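Local coordinates for protein chloromuconate cycloisomerase (Rhodococcus opacus, PDB 4M0X) that binds a manganese(II) ion in the barrel domain of an enolase-superfamily fold, at residues A269-K274 and A298-S303. Numbering follows the deposited sequence.
Sequences AIKIPK and AATPES
Lys271 NZ is the best-held polar atom, gripped by two partners: it donates to Ala299 O at 3.1 Å and forms a salt bridge with Asp247, a ligand of the manganese ion. The ammonium meets the Ala299 carbonyl from above its plane, 35° out of it. A rotation placing CG beside the backbone N starts the chain toward 298-303, and bends at chi3 and chi4 turn the ammonium to that carbonyl, which the CD methylene also touches. On the way CG lies against Ala298 CB. That methyl also meets Ala269 CB at 3.7 Å, an apolar touch between a residue near the end of strand 267-270 and the first one beyond the parallel strand 294-297. The strand pairing runs on into the contact: Ala298 N donates to Ile270 O over 2.8 Å, in the carbonyl plane, with 145° at the hydrogen. Farther along, Pro273 CG and Thr300 OG1 meet tip to tip, and a water 2.7 Å from Thr300 OG1 accepts from Lys274 N, bridging the two segments. The loop 298-303, with its cis peptide before Pro301, is tied from within by the 3.0 Å bond from Thr300 N to Glu302 OE2, 168° at the hydrogen. Val51 of strand 45-51 in the N-terminal domain packs on Thr300 and Glu302, so the contact sits where that domain meets the C-terminal strand ends of the barrel. With the Lys271 side chain about 4 Å from the manganese ion, the nearby cation and the Asp247 carboxylate would be expected to pull the lysine's ionisation in opposite directions.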
loop_
_atom_site.group_PDB
_atom_site.type_symbol
_atom_site.label_atom_id
_atom_site.label_comp_id
_atom_site.label_asym_id
_atom_site.label_seq_id
_atom_site.Cartn_x
_atom_site.Cartn_y
_atom_site.Cartn_z
ATOM N N ALA A 269 -19.568 17.965 4.841
ATOM C CA ALA A 269 -20.750 18.747 5.152
ATOM C C ALA A 269 -20.839 18.740 6.673
ATOM O O ALA A 269 -20.994 17.688 7.277
ATOM C CB ALA A 269 -21.971 18.106 4.532
ATOM N N ILE A 270 -20.701 19.905 7.295
ATOM C CA ILE A 270 -20.754 19.985 8.744
ATOM C C ILE A 270 -22.175 20.313 9.223
ATOM O O ILE A 270 -22.840 21.183 8.654
ATOM C CB ILE A 270 -19.746 21.021 9.261
ATOM C CG1 ILE A 270 -18.348 20.734 8.698
ATOM C CG2 ILE A 270 -19.765 21.074 10.787
ATOM C CD1 ILE A 270 -17.660 19.509 9.269
ATOM N N LYS A 271 -22.643 19.606 10.259
ATOM C CA LYS A 271 -24.030 19.708 10.740
ATOM C C LYS A 271 -24.024 19.231 12.159
ATOM O O LYS A 271 -23.456 18.184 12.412
ATOM C CB LYS A 271 -24.953 18.755 9.991
ATOM C CG LYS A 271 -25.364 19.114 8.582
ATOM C CD LYS A 271 -26.619 18.325 8.201
ATOM C CE LYS A 271 -26.314 17.066 7.406
ATOM N NZ LYS A 271 -26.673 17.216 5.967
ATOM N N ILE A 272 -24.680 19.958 13.065
ATOM C CA ILE A 272 -24.692 19.587 14.473
ATOM C C ILE A 272 -25.448 18.284 14.822
ATOM O O ILE A 272 -24.845 17.370 15.387
ATOM C CB ILE A 272 -25.112 20.758 15.378
ATOM C CG1 ILE A 272 -24.033 21.822 15.353
ATOM C CG2 ILE A 272 -25.287 20.301 16.822
ATOM C CD1 ILE A 272 -24.325 23.004 16.239
ATOM N N PRO A 273 -26.749 18.180 14.469
ATOM C CA PRO A 273 -27.556 17.015 14.864
ATOM C C PRO A 273 -26.862 15.685 14.573
ATOM O O PRO A 273 -26.717 14.833 15.437
ATOM C CB PRO A 273 -28.796 17.135 13.971
ATOM C CG PRO A 273 -28.874 18.563 13.611
ATOM C CD PRO A 273 -27.447 18.982 13.449
ATOM N N LYS A 274 -26.425 15.534 13.341
ATOM C CA LYS A 274 -25.820 14.313 12.870
ATOM C C LYS A 274 -24.493 13.919 13.577
ATOM O O LYS A 274 -24.106 12.748 13.539
ATOM C CB LYS A 274 -25.740 14.396 11.341
ATOM C CG LYS A 274 -24.441 14.052 10.673
ATOM C CD LYS A 274 -23.860 15.235 9.921
ATOM C CE LYS A 274 -23.102 14.691 8.718
ATOM N NZ LYS A 274 -22.197 15.635 8.021
ATOM N N ALA A 298 -23.675 22.830 6.532
ATOM C CA ALA A 298 -24.765 22.026 6.025
ATOM C C ALA A 298 -26.035 22.139 6.844
ATOM O O ALA A 298 -26.011 22.553 8.005
ATOM C CB ALA A 298 -24.351 20.570 5.889
ATOM N N ALA A 299 -27.143 21.736 6.232
ATOM C CA ALA A 299 -28.460 21.843 6.834
ATOM C C ALA A 299 -29.052 20.451 7.015
ATOM O O ALA A 299 -28.680 19.517 6.290
ATOM C CB ALA A 299 -29.357 22.689 5.947
ATOM N N THR A 300 -29.970 20.316 7.972
ATOM C CA THR A 300 -30.598 19.027 8.241
ATOM C C THR A 300 -31.896 18.784 7.427
ATOM O O THR A 300 -32.115 17.690 6.920
ATOM C CB THR A 300 -30.740 18.763 9.756
ATOM O OG1 THR A 300 -29.439 18.633 10.333
ATOM C CG2 THR A 300 -31.488 17.488 10.011
ATOM N N PRO A 301 -32.752 19.796 7.267
ATOM C CA PRO A 301 -32.701 21.157 7.760
ATOM C C PRO A 301 -33.232 21.202 9.179
ATOM O O PRO A 301 -33.466 20.166 9.789
ATOM C CB PRO A 301 -33.640 21.920 6.792
ATOM C CG PRO A 301 -34.191 20.891 5.854
ATOM C CD PRO A 301 -34.001 19.566 6.527
ATOM N N GLU A 302 -33.437 22.402 9.686
ATOM C CA GLU A 302 -33.814 22.603 11.071
ATOM C C GLU A 302 -34.579 23.926 11.160
ATOM O O GLU A 302 -34.622 24.710 10.185
ATOM C CB GLU A 302 -32.555 22.596 11.963
ATOM C CG GLU A 302 -31.453 23.606 11.614
ATOM C CD GLU A 302 -31.086 23.630 10.134
ATOM O OE1 GLU A 302 -31.566 24.554 9.425
ATOM O OE2 GLU A 302 -30.356 22.710 9.672
ATOM N N SER A 303 -35.200 24.161 12.308
ATOM C CA SER A 303 -35.910 25.383 12.533
ATOM C C SER A 303 -34.881 26.433 12.933
ATOM O O SER A 303 -33.672 26.189 12.852
ATOM C CB SER A 303 -36.864 25.170 13.674
ATOM O OG SER A 303 -36.093 25.015 14.842
HETATM O O HOH W 1 -27.551 16.873 10.947
#